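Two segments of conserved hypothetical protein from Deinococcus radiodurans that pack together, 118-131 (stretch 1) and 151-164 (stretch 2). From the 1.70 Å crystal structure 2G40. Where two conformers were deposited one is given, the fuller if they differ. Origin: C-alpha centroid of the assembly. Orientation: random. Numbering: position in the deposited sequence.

Stretch 1 (118-131) SHAELDRADAVLTG
Stretch 2 (151-164) GRRALSLIPDFHIC

A side-chain hydrogen bond laid along the face of a parallel sheet is the distinctive feature of this contact: His 162 NE2 donates to Thr 130 OG1 at 2.7 Å, although the two residues are not register partners. Thr 130 (chi1 77°, p) in turn donates from OG1 to Gly 131 O at 2.7 Å, so one hydroxyl both accepts and donates. His 162 (chi1 t, chi2 -171°) presents its ring edge to that oxygen.

The underlying scaffold illustrates how parallel strands share their backbone groups. Strand 127-130 and strand 161-164 run in the same direction, 20° apart, with axes approaching to 4.7 Å. Val 128 pairs with His 162, Leu 129 with Ile 163 and Thr 130 with Cys 164, CA to CA 5.0 Å for Val 128 and His 162, 4.8 Å for Leu 129 and Ile 163, 4.9 Å for Thr 130 and Cys 164. Because the partners are parallel, one residue bonds to two neighbours across the gap: Val 128 N donates to Phe 161 O (3.0 Å), while Ile 163 N donates to Val 128 O (2.8 Å). Thr 130 N then donates to Ile 163 O (2.9 Å). All the strand residues are extended, for example Val 128 at -124/142, Thr 130 at -140/160 and Ile 163 at -105/114, and CA-H...O contacts supplement the ladder, as between Leu 129 CA and Ile 163 O at 3.3 Å.

Side chains alternate between faces. Leu 129 (t, p) and Ile 163 (m, t) share one, meeting through CD1 and CG2 at 3.8 Å; Val 128, Thr 130, His 162 and Cys 164 occupy the other. At the strand entrance, Ala 127 CB lies 3.6 Å from Phe 161 CD2, Phe 161 having chi1 t and chi2 28°.

Before the strand, helix 119-124 is capped by Ser 118 (chi1 p), whose OG accepts from Glu 121 N at 3.0 Å. Leu 122 (m, t) points from this helix toward stretch 2 and packs against several apolar side chains: its CD2 reaches Leu 155 CD2 at 3.6 Å, its CB meets Ile 158 CG2 at 3.6 Å, and its CD1 lies 4.0 Å from Ala 154 CB. Residues 153-155 have helical phi/psi, and Ile 158 N donates to Ala 154 O at 3.0 Å. Pro 159 (-64/155) precedes the strand; its CG packs 4.1 Å from Val 128 CB.

Water joins the helix end to the segment before strand 161-164. The oxygen of one water lies 2.7 Å from Ala 125 O and 3.0 Å from Asp 123 O, and accepts from Asp 160 N at 2.9 Å; that water has more acceptors in reach than protons to give. Another links Asp 123 OD1 (2.6 Å) to Ile 158 O (2.9 Å). The contact buries 887 Å² in all.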

# COMPACT_ATOMS: atom_id res chain seq x y z
N SER A 118 2.50 -18.35 5.24
CA SER A 118 2.76 -18.46 3.80
C SER A 118 1.63 -17.83 2.99
O SER A 118 0.54 -17.65 3.50
CB SER A 118 2.86 -19.93 3.42
OG SER A 118 1.59 -20.55 3.58
N HIS A 119 1.89 -17.56 1.71
CA HIS A 119 0.82 -17.07 0.81
C HIS A 119 -0.40 -17.98 0.87
O HIS A 119 -1.54 -17.53 0.91
CB HIS A 119 1.31 -16.99 -0.64
CG HIS A 119 2.45 -16.05 -0.86
ND1 HIS A 119 3.43 -16.26 -1.81
CD2 HIS A 119 2.78 -14.89 -0.23
CE1 HIS A 119 4.30 -15.27 -1.76
NE2 HIS A 119 3.93 -14.43 -0.81
N ALA A 120 -0.15 -19.28 0.88
CA ALA A 120 -1.24 -20.27 0.89
C ALA A 120 -2.03 -20.20 2.19
O ALA A 120 -3.25 -20.27 2.17
CB ALA A 120 -0.68 -21.65 0.67
N GLU A 121 -1.32 -20.07 3.31
CA GLU A 121 -1.98 -19.89 4.62
C GLU A 121 -2.81 -18.61 4.63
O GLU A 121 -3.94 -18.58 5.13
CB GLU A 121 -0.96 -19.89 5.76
CG GLU A 121 -0.52 -21.31 6.15
CD GLU A 121 0.82 -21.40 6.88
OE1 GLU A 121 1.67 -20.49 6.78
OE2 GLU A 121 1.05 -22.43 7.55
N LEU A 122 -2.25 -17.54 4.09
CA LEU A 122 -3.01 -16.27 3.99
C LEU A 122 -4.22 -16.40 3.07
O LEU A 122 -5.28 -15.85 3.34
CB LEU A 122 -2.11 -15.16 3.47
CG LEU A 122 -1.02 -14.81 4.46
CD1 LEU A 122 -0.05 -13.88 3.80
CD2 LEU A 122 -1.64 -14.18 5.70
N ASP A 123 -4.04 -17.11 1.97
CA ASP A 123 -5.13 -17.28 1.01
C ASP A 123 -6.24 -18.16 1.59
O ASP A 123 -7.41 -17.96 1.28
CB ASP A 123 -4.59 -17.87 -0.30
CG ASP A 123 -5.64 -17.90 -1.37
OD1 ASP A 123 -6.21 -16.83 -1.66
OD2 ASP A 123 -5.90 -18.99 -1.92
N ARG A 124 -5.88 -19.09 2.47
CA ARG A 124 -6.86 -20.00 3.06
C ARG A 124 -7.58 -19.43 4.29
O ARG A 124 -8.64 -19.92 4.68
CB ARG A 124 -6.19 -21.34 3.39
CG ARG A 124 -5.97 -22.19 2.13
CD ARG A 124 -4.94 -23.32 2.34
N ALA A 125 -7.02 -18.38 4.87
CA ALA A 125 -7.61 -17.70 6.01
C ALA A 125 -8.95 -17.13 5.56
O ALA A 125 -9.13 -16.78 4.39
CB ALA A 125 -6.67 -16.60 6.51
N ASP A 126 -9.90 -17.02 6.49
CA ASP A 126 -11.22 -16.48 6.15
C ASP A 126 -11.20 -14.96 6.16
O ASP A 126 -11.90 -14.32 5.38
CB ASP A 126 -12.28 -17.00 7.12
CG ASP A 126 -12.56 -18.48 6.96
OD1 ASP A 126 -12.54 -18.97 5.81
OD2 ASP A 126 -12.82 -19.17 7.98
N ALA A 127 -10.38 -14.39 7.04
CA ALA A 127 -10.37 -12.96 7.23
C ALA A 127 -9.06 -12.53 7.87
O ALA A 127 -8.31 -13.35 8.41
CB ALA A 127 -11.54 -12.54 8.13
N VAL A 128 -8.80 -11.24 7.78
CA VAL A 128 -7.75 -10.59 8.54
C VAL A 128 -8.42 -9.47 9.32
O VAL A 128 -9.31 -8.78 8.82
CB VAL A 128 -6.63 -10.05 7.63
CG1 VAL A 128 -7.17 -9.04 6.56
CG2 VAL A 128 -5.51 -9.45 8.46
N LEU A 129 -7.95 -9.28 10.55
CA LEU A 129 -8.47 -8.28 11.45
C LEU A 129 -7.36 -7.28 11.70
O LEU A 129 -6.25 -7.67 12.06
CB LEU A 129 -8.87 -8.94 12.78
CG LEU A 129 -9.22 -7.98 13.92
CD1 LEU A 129 -10.48 -7.20 13.57
CD2 LEU A 129 -9.40 -8.70 15.21
N THR A 130 -7.62 -6.00 11.45
CA THR A 130 -6.61 -4.97 11.69
C THR A 130 -7.20 -3.72 12.28
O THR A 130 -8.40 -3.45 12.17
CB THR A 130 -5.85 -4.50 10.40
OG1 THR A 130 -6.68 -3.61 9.64
CG2 THR A 130 -5.42 -5.66 9.54
N GLY A 131 -6.32 -2.94 12.89
CA GLY A 131 -6.57 -1.54 13.17
C GLY A 131 -6.19 -0.73 11.94
O GLY A 131 -6.11 -1.25 10.82
N GLY A 151 -0.04 -5.26 11.03
CA GLY A 151 0.78 -6.30 10.45
C GLY A 151 1.38 -5.92 9.12
O GLY A 151 1.11 -4.85 8.57
N ARG A 152 2.19 -6.82 8.59
CA ARG A 152 2.87 -6.56 7.31
C ARG A 152 1.89 -6.45 6.17
O ARG A 152 0.74 -6.84 6.28
CB ARG A 152 3.93 -7.63 7.03
CG ARG A 152 3.36 -9.02 6.81
CD ARG A 152 4.43 -10.08 6.94
NE ARG A 152 3.86 -11.39 7.08
CZ ARG A 152 3.74 -12.28 6.09
NH1 ARG A 152 4.28 -12.07 4.89
NH2 ARG A 152 3.15 -13.43 6.34
N ARG A 153 2.37 -5.92 5.05
CA ARG A 153 1.51 -5.61 3.92
C ARG A 153 0.75 -6.83 3.41
O ARG A 153 -0.40 -6.71 3.03
CB ARG A 153 2.32 -4.94 2.83
CG ARG A 153 2.76 -3.54 3.23
CD ARG A 153 3.04 -2.69 2.03
NE ARG A 153 4.36 -2.95 1.53
CZ ARG A 153 4.70 -3.06 0.24
NH1 ARG A 153 3.80 -2.98 -0.74
NH2 ARG A 153 5.97 -3.28 -0.05
N ALA A 154 1.38 -8.00 3.44
CA ALA A 154 0.75 -9.19 2.89
C ALA A 154 -0.55 -9.54 3.59
O ALA A 154 -1.43 -10.11 2.97
CB ALA A 154 1.69 -10.38 2.96
N LEU A 155 -0.66 -9.23 4.88
CA LEU A 155 -1.79 -9.66 5.69
C LEU A 155 -3.09 -9.00 5.27
O LEU A 155 -4.15 -9.58 5.45
CB LEU A 155 -1.56 -9.35 7.16
CG LEU A 155 -0.39 -9.99 7.88
CD1 LEU A 155 -0.57 -9.80 9.38
CD2 LEU A 155 -0.26 -11.44 7.52
N SER A 156 -3.02 -7.80 4.73
CA SER A 156 -4.21 -7.09 4.27
C SER A 156 -4.31 -7.09 2.74
O SER A 156 -5.21 -6.48 2.17
CB SER A 156 -4.24 -5.67 4.84
OG SER A 156 -2.98 -5.02 4.73
N LEU A 157 -3.42 -7.80 2.08
CA LEU A 157 -3.49 -7.91 0.64
C LEU A 157 -4.01 -9.24 0.17
O LEU A 157 -4.78 -9.31 -0.77
CB LEU A 157 -2.12 -7.68 -0.00
CG LEU A 157 -2.19 -7.81 -1.53
CD1 LEU A 157 -2.97 -6.64 -2.13
CD2 LEU A 157 -0.84 -7.92 -2.15
N ILE A 158 -3.53 -10.31 0.79
CA ILE A 158 -3.80 -11.67 0.31
C ILE A 158 -5.14 -12.25 0.78
O ILE A 158 -5.87 -12.84 -0.01
CB ILE A 158 -2.64 -12.62 0.67
CG1 ILE A 158 -1.30 -12.07 0.17
CG2 ILE A 158 -2.90 -14.02 0.12
CD1 ILE A 158 -1.25 -11.82 -1.32
N PRO A 159 -5.47 -12.11 2.10
CA PRO A 159 -6.78 -12.64 2.48
C PRO A 159 -7.92 -11.89 1.79
O PRO A 159 -7.76 -10.73 1.42
CB PRO A 159 -6.82 -12.40 4.00
CG PRO A 159 -5.39 -12.28 4.39
CD PRO A 159 -4.77 -11.55 3.25
N ASP A 160 -9.06 -12.54 1.63
CA ASP A 160 -10.13 -11.98 0.81
C ASP A 160 -11.14 -11.12 1.55
O ASP A 160 -11.99 -10.49 0.93
CB ASP A 160 -10.86 -13.11 0.13
CG ASP A 160 -11.59 -12.66 -1.12
OD1 ASP A 160 -11.06 -11.84 -1.89
OD2 ASP A 160 -12.69 -13.18 -1.33
N PHE A 161 -11.05 -11.08 2.88
CA PHE A 161 -12.00 -10.37 3.71
C PHE A 161 -11.21 -9.67 4.79
O PHE A 161 -10.47 -10.31 5.52
CB PHE A 161 -12.99 -11.35 4.34
CG PHE A 161 -13.99 -10.73 5.31
CD1 PHE A 161 -14.41 -9.42 5.21
CD2 PHE A 161 -14.53 -11.53 6.30
CE1 PHE A 161 -15.36 -8.90 6.10
CE2 PHE A 161 -15.48 -11.01 7.19
CZ PHE A 161 -15.89 -9.72 7.08
N HIS A 162 -11.30 -8.33 4.81
CA HIS A 162 -10.58 -7.48 5.74
C HIS A 162 -11.63 -6.89 6.67
O HIS A 162 -12.62 -6.32 6.22
CB HIS A 162 -9.86 -6.38 4.95
CG HIS A 162 -9.02 -5.44 5.77
ND1 HIS A 162 -8.46 -4.31 5.23
CD2 HIS A 162 -8.63 -5.48 7.07
CE1 HIS A 162 -7.77 -3.67 6.16
NE2 HIS A 162 -7.86 -4.36 7.29
N ILE A 163 -11.43 -7.12 7.96
CA ILE A 163 -12.17 -6.45 9.02
C ILE A 163 -11.24 -5.41 9.63
O ILE A 163 -10.21 -5.75 10.22
CB ILE A 163 -12.61 -7.40 10.13
CG1 ILE A 163 -13.48 -8.53 9.55
CG2 ILE A 163 -13.39 -6.61 11.19
CD1 ILE A 163 -13.82 -9.64 10.55
N CYS A 164 -11.60 -4.14 9.46
CA CYS A 164 -10.74 -3.06 9.85
C CYS A 164 -11.42 -2.22 10.92
O CYS A 164 -12.50 -1.65 10.70
CB CYS A 164 -10.41 -2.20 8.63
SG CYS A 164 -9.33 -0.87 9.03
O HOH W 1 -8.83 -15.41 2.03
O HOH W 2 -7.69 -15.12 -0.31